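Local atomic coordinates of putative NADPH:quinone oxidoreductase (Ralstonia eutropha, PDB entry 3IUP), a protein that binds NADPH and probably uses it as the hydride donor for reducing quinones or related substrates. Residues T166-G171 with D195-V200; Q112-K117 with C138-E143; S59-S64 with L352-I357. All blocks are in the same frame, centred on the assembly; numbering follows the deposited sequence.

Interaction 1: T166-G171 with D195-V200. With ACT (acetate ion), chain I; ACT (acetate ion), chain H.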
loop_
_atom_site.group_PDB
_atom_site.type_symbol
_atom_site.label_atom_id
_atom_site.label_comp_id
_atom_site.label_asym_id
_atom_site.label_seq_id
_atom_site.Cartn_x
_atom_site.Cartn_y
_atom_site.Cartn_z
ATOM N N THR A 166 -12.630 10.752 -0.582
ATOM C CA THR A 166 -11.283 10.328 -0.359
ATOM C C THR A 166 -10.286 10.984 -1.300
ATOM O O THR A 166 -9.267 11.414 -0.850
ATOM C CB THR A 166 -11.139 8.783 -0.493
ATOM O OG1 THR A 166 -12.005 8.121 0.449
ATOM C CG2 THR A 166 -9.738 8.330 -0.199
HETATM N N MSE A 167 -10.595 11.031 -2.594
HETATM C CA MSE A 167 -9.789 11.754 -3.565
HETATM C C MSE A 167 -9.447 13.176 -3.073
HETATM O O MSE A 167 -8.264 13.601 -3.024
HETATM C CB MSE A 167 -10.582 11.843 -4.865
HETATM C CG MSE A 167 -9.913 12.560 -5.991
HETATM SE SE MSE A 167 -11.175 12.932 -7.454
HETATM C CE MSE A 167 -11.987 14.488 -6.676
ATOM N N ARG A 168 -10.493 13.903 -2.716
ATOM C CA ARG A 168 -10.332 15.258 -2.197
ATOM C C ARG A 168 -9.576 15.336 -0.883
ATOM O O ARG A 168 -8.698 16.172 -0.735
ATOM C CB ARG A 168 -11.685 15.903 -2.044
ATOM C CG ARG A 168 -12.318 16.266 -3.377
ATOM C CD ARG A 168 -13.747 16.585 -3.249
ATOM N NE ARG A 168 -14.241 17.111 -4.519
ATOM C CZ ARG A 168 -15.508 17.089 -4.895
ATOM N NH1 ARG A 168 -16.455 16.611 -4.093
ATOM N NH2 ARG A 168 -15.833 17.570 -6.081
ATOM N N LEU A 169 -9.928 14.485 0.066
ATOM C CA LEU A 169 -9.235 14.449 1.353
ATOM C C LEU A 169 -7.753 14.169 1.231
ATOM O O LEU A 169 -6.957 14.684 2.017
ATOM C CB LEU A 169 -9.866 13.442 2.317
ATOM C CG LEU A 169 -11.215 13.879 2.880
ATOM C CD1 LEU A 169 -11.973 12.686 3.416
ATOM C CD2 LEU A 169 -11.018 14.980 3.967
ATOM N N GLU A 170 -7.365 13.354 0.280
ATOM C CA GLU A 170 -5.959 12.943 0.186
ATOM C C GLU A 170 -5.206 13.759 -0.867
ATOM O O GLU A 170 -4.075 13.468 -1.220
ATOM C CB GLU A 170 -5.880 11.434 -0.039
ATOM C CG GLU A 170 -6.535 10.707 1.110
ATOM C CD GLU A 170 -6.438 9.174 1.043
ATOM O OE1 GLU A 170 -5.812 8.641 0.109
ATOM O OE2 GLU A 170 -7.006 8.544 1.961
ATOM N N GLY A 171 -5.840 14.797 -1.370
ATOM C CA GLY A 171 -5.153 15.824 -2.132
ATOM C C GLY A 171 -5.030 15.567 -3.619
ATOM O O GLY A 171 -4.169 16.136 -4.276
ATOM N N ASP A 195 -20.725 16.418 -11.493
ATOM C CA ASP A 195 -19.882 17.288 -10.688
ATOM C C ASP A 195 -18.651 17.822 -11.418
ATOM O O ASP A 195 -17.923 18.635 -10.865
ATOM C CB ASP A 195 -19.461 16.572 -9.407
ATOM C CG ASP A 195 -20.639 16.154 -8.532
ATOM O OD1 ASP A 195 -21.822 16.309 -8.942
ATOM O OD2 ASP A 195 -20.399 15.623 -7.421
ATOM N N GLY A 196 -18.388 17.395 -12.651
ATOM C CA GLY A 196 -17.217 17.898 -13.372
ATOM C C GLY A 196 -15.879 17.377 -12.829
ATOM O O GLY A 196 -14.887 18.090 -12.820
ATOM N N ILE A 197 -15.866 16.111 -12.416
ATOM C CA ILE A 197 -14.634 15.431 -11.971
ATOM C C ILE A 197 -14.112 14.559 -13.096
ATOM O O ILE A 197 -14.868 13.744 -13.673
ATOM C CB ILE A 197 -14.951 14.541 -10.731
ATOM C CG1 ILE A 197 -15.483 15.417 -9.597
ATOM C CG2 ILE A 197 -13.694 13.769 -10.269
ATOM C CD1 ILE A 197 -16.211 14.672 -8.501
ATOM N N LYS A 198 -12.820 14.674 -13.370
ATOM C CA LYS A 198 -12.188 13.845 -14.363
ATOM C C LYS A 198 -12.002 12.429 -13.826
ATOM O O LYS A 198 -11.620 12.213 -12.660
ATOM C CB LYS A 198 -10.838 14.460 -14.785
ATOM C CG LYS A 198 -10.990 15.900 -15.286
ATOM C CD LYS A 198 -9.644 16.461 -15.793
ATOM N N LEU A 199 -12.309 11.474 -14.676
ATOM C CA LEU A 199 -12.445 10.095 -14.235
ATOM C C LEU A 199 -11.922 9.196 -15.338
ATOM O O LEU A 199 -12.261 9.383 -16.522
ATOM C CB LEU A 199 -13.902 9.825 -13.953
ATOM C CG LEU A 199 -14.280 8.347 -13.793
ATOM C CD1 LEU A 199 -13.574 7.709 -12.514
ATOM C CD2 LEU A 199 -15.785 8.157 -13.727
ATOM N N VAL A 200 -11.117 8.207 -14.981
ATOM C CA VAL A 200 -10.745 7.177 -15.913
ATOM C C VAL A 200 -11.418 5.906 -15.500
ATOM O O VAL A 200 -11.184 5.386 -14.394
ATOM C CB VAL A 200 -9.232 6.979 -16.004
ATOM C CG1 VAL A 200 -8.860 5.777 -16.952
ATOM C CG2 VAL A 200 -8.495 8.326 -16.364
HETATM C C ACT I . -19.392 18.137 -5.631
HETATM O O ACT I . -18.825 17.026 -5.830
HETATM O OXT ACT I . -18.755 19.152 -6.022
HETATM C CH3 ACT I . -20.739 18.250 -4.971
HETATM C C ACT H . -18.190 14.402 -2.315
HETATM O O ACT H . -19.155 15.178 -2.673
HETATM O OXT ACT H . -16.979 14.827 -2.308
HETATM C CH3 ACT H . -18.469 13.013 -1.853
#

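Interaction 2: Q112-K117 with C138-E143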
loop_
_atom_site.group_PDB
_atom_site.type_symbol
_atom_site.label_atom_id
_atom_site.label_comp_id
_atom_site.label_asym_id
_atom_site.label_seq_id
_atom_site.Cartn_x
_atom_site.Cartn_y
_atom_site.Cartn_z
ATOM N N GLN A 112 -42.281 7.023 16.233
ATOM C CA GLN A 112 -43.633 7.344 15.743
ATOM C C GLN A 112 -43.592 8.102 14.419
ATOM O O GLN A 112 -44.426 7.873 13.560
ATOM C CB GLN A 112 -44.406 8.144 16.784
ATOM C CG GLN A 112 -44.808 7.317 17.986
ATOM C CD GLN A 112 -45.878 6.318 17.657
ATOM O OE1 GLN A 112 -46.966 6.697 17.260
ATOM N NE2 GLN A 112 -45.569 5.029 17.782
ATOM N N ALA A 113 -42.595 8.971 14.237
ATOM C CA ALA A 113 -42.530 9.783 13.008
ATOM C C ALA A 113 -42.299 8.925 11.782
ATOM O O ALA A 113 -42.513 9.361 10.654
ATOM C CB ALA A 113 -41.450 10.885 13.110
ATOM N N LEU A 114 -41.837 7.701 11.981
ATOM C CA LEU A 114 -41.583 6.804 10.871
ATOM C C LEU A 114 -42.750 5.899 10.554
ATOM O O LEU A 114 -42.741 5.203 9.538
ATOM C CB LEU A 114 -40.342 5.953 11.187
ATOM C CG LEU A 114 -39.011 6.714 11.345
ATOM C CD1 LEU A 114 -37.937 5.667 11.583
ATOM C CD2 LEU A 114 -38.638 7.605 10.150
HETATM N N MSE A 115 -43.764 5.858 11.411
HETATM C CA MSE A 115 -44.867 4.940 11.168
HETATM C C MSE A 115 -45.421 5.094 9.749
HETATM O O MSE A 115 -45.705 6.202 9.288
HETATM C CB MSE A 115 -46.017 5.156 12.164
HETATM C CG MSE A 115 -47.090 4.102 12.048
HETATM SE SE MSE A 115 -46.513 2.290 12.393
HETATM C CE MSE A 115 -48.317 1.525 12.339
ATOM N N GLY A 116 -45.521 3.963 9.056
ATOM C CA GLY A 116 -46.098 3.920 7.728
ATOM C C GLY A 116 -45.215 4.401 6.612
ATOM O O GLY A 116 -45.598 4.269 5.450
ATOM N N LYS A 117 -44.016 4.881 6.935
ATOM C CA LYS A 117 -43.092 5.365 5.932
ATOM C C LYS A 117 -42.330 4.230 5.251
ATOM O O LYS A 117 -42.110 3.164 5.815
ATOM C CB LYS A 117 -42.120 6.347 6.555
ATOM C CG LYS A 117 -42.816 7.561 7.215
ATOM C CD LYS A 117 -42.545 8.818 6.504
ATOM C CE LYS A 117 -43.125 10.016 7.251
ATOM N NZ LYS A 117 -44.592 9.983 7.144
ATOM N N CYS A 138 -32.766 4.424 10.199
ATOM C CA CYS A 138 -33.651 4.433 9.060
ATOM C C CYS A 138 -33.462 5.693 8.246
ATOM O O CYS A 138 -33.404 6.776 8.805
ATOM C CB CYS A 138 -35.094 4.355 9.518
ATOM S SG CYS A 138 -35.433 2.761 10.300
ATOM N N LEU A 139 -33.347 5.537 6.935
ATOM C CA LEU A 139 -33.326 6.655 6.001
ATOM C C LEU A 139 -34.701 6.727 5.359
ATOM O O LEU A 139 -35.102 5.801 4.651
ATOM C CB LEU A 139 -32.272 6.404 4.922
ATOM C CG LEU A 139 -31.924 7.485 3.911
ATOM C CD1 LEU A 139 -31.505 8.774 4.624
ATOM C CD2 LEU A 139 -30.787 6.936 3.047
ATOM N N VAL A 140 -35.419 7.826 5.577
ATOM C CA VAL A 140 -36.741 8.016 4.962
ATOM C C VAL A 140 -36.594 8.303 3.463
ATOM O O VAL A 140 -35.833 9.204 3.055
ATOM C CB VAL A 140 -37.562 9.151 5.663
ATOM C CG1 VAL A 140 -38.905 9.327 4.979
ATOM C CG2 VAL A 140 -37.773 8.824 7.140
ATOM N N LEU A 141 -37.277 7.515 2.641
ATOM C CA LEU A 141 -37.125 7.608 1.204
ATOM C C LEU A 141 -38.011 8.737 0.658
ATOM O O LEU A 141 -39.039 9.053 1.238
ATOM C CB LEU A 141 -37.461 6.272 0.528
ATOM C CG LEU A 141 -36.412 5.156 0.746
ATOM C CD1 LEU A 141 -36.877 3.892 0.063
ATOM C CD2 LEU A 141 -34.982 5.601 0.276
ATOM N N PRO A 142 -37.622 9.332 -0.468
ATOM C CA PRO A 142 -38.441 10.414 -1.010
ATOM C C PRO A 142 -39.785 9.958 -1.577
ATOM O O PRO A 142 -39.987 8.789 -1.853
ATOM C CB PRO A 142 -37.558 10.988 -2.129
ATOM C CG PRO A 142 -36.606 9.937 -2.496
ATOM C CD PRO A 142 -36.557 8.914 -1.395
ATOM N N GLU A 143 -40.697 10.908 -1.759
ATOM C CA GLU A 143 -42.028 10.629 -2.279
ATOM C C GLU A 143 -41.905 9.939 -3.620
ATOM O O GLU A 143 -41.060 10.295 -4.445
ATOM C CB GLU A 143 -42.856 11.924 -2.435
ATOM C CG GLU A 143 -44.337 11.683 -2.153
ATOM C CD GLU A 143 -44.619 11.551 -0.659
ATOM O OE1 GLU A 143 -44.301 12.516 0.074
ATOM O OE2 GLU A 143 -45.158 10.501 -0.207
#

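Interaction 3: S59-S64 with L352-I357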
loop_
_atom_site.group_PDB
_atom_site.type_symbol
_atom_site.label_atom_id
_atom_site.label_comp_id
_atom_site.label_asym_id
_atom_site.label_seq_id
_atom_site.Cartn_x
_atom_site.Cartn_y
_atom_site.Cartn_z
ATOM N N SER A 59 -18.991 -25.108 -5.959
ATOM C CA SER A 59 -18.995 -26.165 -6.947
ATOM C C SER A 59 -19.340 -27.484 -6.279
ATOM O O SER A 59 -19.639 -28.428 -6.968
ATOM C CB SER A 59 -17.641 -26.238 -7.683
ATOM O OG SER A 59 -16.677 -27.031 -6.990
ATOM N N THR A 60 -19.288 -27.540 -4.936
ATOM C CA THR A 60 -19.691 -28.723 -4.146
ATOM C C THR A 60 -21.073 -28.572 -3.476
ATOM O O THR A 60 -21.389 -29.337 -2.579
ATOM C CB THR A 60 -18.688 -29.015 -2.959
ATOM O OG1 THR A 60 -18.943 -28.108 -1.827
ATOM C CG2 THR A 60 -17.203 -28.908 -3.445
ATOM N N ALA A 61 -21.836 -27.542 -3.842
ATOM C CA ALA A 61 -23.124 -27.246 -3.159
ATOM C C ALA A 61 -24.176 -28.245 -3.569
ATOM O O ALA A 61 -24.109 -28.787 -4.652
ATOM C CB ALA A 61 -23.587 -25.814 -3.453
ATOM N N LYS A 62 -25.120 -28.514 -2.673
ATOM C CA LYS A 62 -26.161 -29.517 -2.835
ATOM C C LYS A 62 -27.456 -29.033 -2.233
ATOM O O LYS A 62 -27.459 -28.396 -1.162
ATOM C CB LYS A 62 -25.785 -30.817 -2.121
ATOM C CG LYS A 62 -26.947 -31.495 -1.433
ATOM C CD LYS A 62 -26.811 -32.976 -1.306
ATOM C CE LYS A 62 -28.040 -33.572 -0.590
ATOM N NZ LYS A 62 -27.826 -33.918 0.866
ATOM N N ALA A 63 -28.560 -29.386 -2.878
ATOM C CA ALA A 63 -29.885 -28.898 -2.503
ATOM C C ALA A 63 -30.590 -29.928 -1.716
ATOM O O ALA A 63 -30.438 -31.124 -1.962
ATOM C CB ALA A 63 -30.697 -28.548 -3.743
ATOM N N SER A 64 -31.357 -29.495 -0.721
ATOM C CA SER A 64 -32.221 -30.391 0.034
ATOM C C SER A 64 -33.293 -29.548 0.663
ATOM O O SER A 64 -33.472 -28.396 0.271
ATOM C CB SER A 64 -31.414 -31.197 1.080
ATOM O OG SER A 64 -30.868 -30.362 2.103
ATOM N N LEU A 352 -32.004 -19.532 -2.339
ATOM C CA LEU A 352 -31.376 -20.826 -2.083
ATOM C C LEU A 352 -31.615 -21.822 -3.208
ATOM O O LEU A 352 -31.321 -22.994 -3.047
ATOM C CB LEU A 352 -31.803 -21.376 -0.717
ATOM C CG LEU A 352 -31.414 -20.454 0.454
ATOM C CD1 LEU A 352 -31.749 -21.154 1.809
ATOM C CD2 LEU A 352 -29.970 -19.977 0.440
ATOM N N ASP A 353 -32.114 -21.378 -4.347
ATOM C CA ASP A 353 -32.211 -22.235 -5.538
ATOM C C ASP A 353 -30.862 -22.262 -6.229
ATOM O O ASP A 353 -30.332 -21.221 -6.587
ATOM C CB ASP A 353 -33.262 -21.648 -6.454
ATOM C CG ASP A 353 -33.517 -22.487 -7.703
ATOM O OD1 ASP A 353 -32.556 -22.979 -8.332
ATOM O OD2 ASP A 353 -34.713 -22.631 -8.031
ATOM N N LEU A 354 -30.298 -23.451 -6.456
ATOM C CA LEU A 354 -28.941 -23.540 -7.019
ATOM C C LEU A 354 -28.871 -22.942 -8.432
ATOM O O LEU A 354 -27.837 -22.412 -8.853
ATOM C CB LEU A 354 -28.453 -24.985 -6.995
ATOM C CG LEU A 354 -28.256 -25.594 -5.604
ATOM C CD1 LEU A 354 -28.019 -27.120 -5.674
ATOM C CD2 LEU A 354 -27.118 -24.853 -4.908
ATOM N N ASP A 355 -29.998 -22.981 -9.134
ATOM C CA ASP A 355 -30.126 -22.367 -10.474
ATOM C C ASP A 355 -30.003 -20.858 -10.406
ATOM O O ASP A 355 -29.365 -20.246 -11.276
ATOM C CB ASP A 355 -31.475 -22.738 -11.137
ATOM C CG ASP A 355 -31.604 -24.242 -11.486
ATOM O OD1 ASP A 355 -30.590 -24.951 -11.713
ATOM O OD2 ASP A 355 -32.764 -24.720 -11.535
HETATM N N MSE A 356 -30.558 -20.252 -9.344
HETATM C CA MSE A 356 -30.476 -18.818 -9.171
HETATM C C MSE A 356 -29.073 -18.459 -8.716
HETATM O O MSE A 356 -28.487 -17.492 -9.202
HETATM C CB MSE A 356 -31.532 -18.313 -8.160
HETATM C CG MSE A 356 -32.972 -18.704 -8.465
HETATM SE SE MSE A 356 -33.565 -17.479 -9.787
HETATM C CE MSE A 356 -35.491 -17.792 -9.620
ATOM N N ILE A 357 -28.532 -19.246 -7.780
ATOM C CA ILE A 357 -27.165 -19.064 -7.272
ATOM C C ILE A 357 -26.150 -19.014 -8.422
ATOM O O ILE A 357 -25.279 -18.126 -8.489
ATOM C CB ILE A 357 -26.803 -20.183 -6.240
ATOM C CG1 ILE A 357 -27.665 -20.001 -4.953
ATOM C CG2 ILE A 357 -25.313 -20.139 -5.894
ATOM C CD1 ILE A 357 -27.426 -21.007 -3.875
#

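Interaction 1: T166-G171 with D195-V200
Arg168 and Met167, near the end of helix 155-169, both reach toward Ile197, which leads from helix 183-195 into strand 199-203. From CB, the Arg168 chain runs extended from CG to NE, carrying the guanidinium up to the isoleucine's CD1. CD is the first atom to approach a bound group, the chain H acetate, whose OXT also takes a short but bent, weak hydrogen bond from NH1 (2.6 Å, 127°). NH1 turns a second hydrogen bond to O of the chain I acetate at 3.0 Å. That same oxygen accepts from NH2 at 3.1 Å, while NH2 reaches OXT of the chain I acetate only weakly. Both acetates thus lie at the edge of the guanidinium, near its plane, whereas Ile197 CD1 comes to NH2 obliquely at 3.8 Å.

Deeper in, Met167, a selenomethionine with CG anti to the backbone N (chi1 180°), bends at chi3. Its SE rests 3.9 Å from Ile197 CG2, the two side chains running antiparallel as they pass. A long flexible selenoether chain and a branched isoleucine suit this apolar layer, which Leu175 also lines.

Asp195 OD2, salt-bridged to Arg329, lies 2.6 Å from O of the chain I acetate, so one of these acid groups probably holds a proton. The direct contact is thus an apolar pair plus an arginine NH2 against a methyl; the acetates, probably from the crystallisation liquor, are accessories that would partly offset the exposed arginine's charge.

Interaction 2: Q112-K117 with C138-E143
No ring, amide or other flat side chain takes part where Leu114 meets Cys138 and Val140, so the contact has neither faces nor edges and is made by aliphatic branches. The two methyls of Leu114 divide the work. CD1 lies against Cys138, 3.8 Å from CB and 4.0 Å from SG, while CD2 presses on Val140 CG2 at 3.4 Å, closer than ordinary van der Waals contact. Val140 has CG1 anti to its backbone N (chi1 179°), which turns CG2 to the leucine and CG1 to Lys117. There the lysine lends only its methylene CD, 4.0 Å from Val140 CG1; bends at chi2 and chi4 lead its amine away, as suits a charged tip at the surface.

Two overlapping turns present Leu114: a type I turn from Gln112 to Met115 and a type II turn from Leu114 to Lys117. Gly116, with positive phi, fits the third position of the latter. Val35 touches both Leu114 and Cys138 and continues the apolar patch onto strand 34-43. The loop thus folds its leucine onto the side of strand 138-140 that carries Cys138 and Val140; the strand pairs antiparallel with strand 118-121, within the GroES-like domain of the alcohol dehydrogenase family.

Interaction 3: S59-S64 with L352-I357
Leu354 meets Ala61 and Ala63 almost alone, its two methyls spread over two alternate residues of strand 61-65 whose CB atoms face the helix. The apolar contacts come first. CD2 packs on Ala61 CB at 3.9 Å and CD1 on Ala63 CB at 3.6 Å, so the forked end of the leucine straddles the strand's surface. CG stands anti to the carbonyl carbon (chi1 -65°), an arrangement common in helices, and this carries the fork toward the strand. Between the two alanines CD1 also lies over the backbone, 3.6 Å from Ala63 N and 4.0 Å from Lys62 C. Alanine suits both places: its single methyl lets a leucine come close to the main chain. Lys62, between them, points its side chain the other way, as expected of alternating residues in an extended strand, and its long charged chain belongs to the exposed side.

The polar bonds at the start of the helix lie within 352-357 and fix the turn that bears Leu354. Asp353 is the N-cap: its OD1 accepts from Asp355 N at 2.7 Å (136°), approached almost head-on to its C-O bond. Aspartate is well suited here, because its short carboxylate can reach an amide of the first turn that has no helical carbonyl to bond, and its negative charge probably interacts favourably with the helix start. Asp353 O then accepts from Ile357 N at 2.9 Å, the first regular helical bond.

Among its neighbours, strand 61-65 is the outermost of an antiparallel sheet within the chain. Thr73 and Ile71 bond its backbone to strand 70-75, from which Val72 also touches Leu354. The first turn of helix 354-360, through Leu354, thus meets strands 61-65 and 70-75, while Met356 reaches Lys344 and Ile346 of strand 344-347.

How the interactions relate
The three contacts are well separated. Centres of interactions 1 and 2 lie 33 Å apart, those of 2 and 3 36 Å, and those of 1 and 3 42 Å, the last pair on opposite sides of the chain's centre. Interaction 1 belongs to the parallel sheet and helices of the nucleotide-binding domain, consistent with a Rossmann fold. Interaction 2 lies at the mixed sheet of the GroES-like part, and interaction 3 at the edge strand of the five-stranded antiparallel sheet. Along the chain, interaction 2 closes before interaction 1 opens, and both are nested inside the loop closed by interaction 3. That long closure brings the C-terminal chain back to the GroES-like part, as in medium-chain dehydrogenases/reductases.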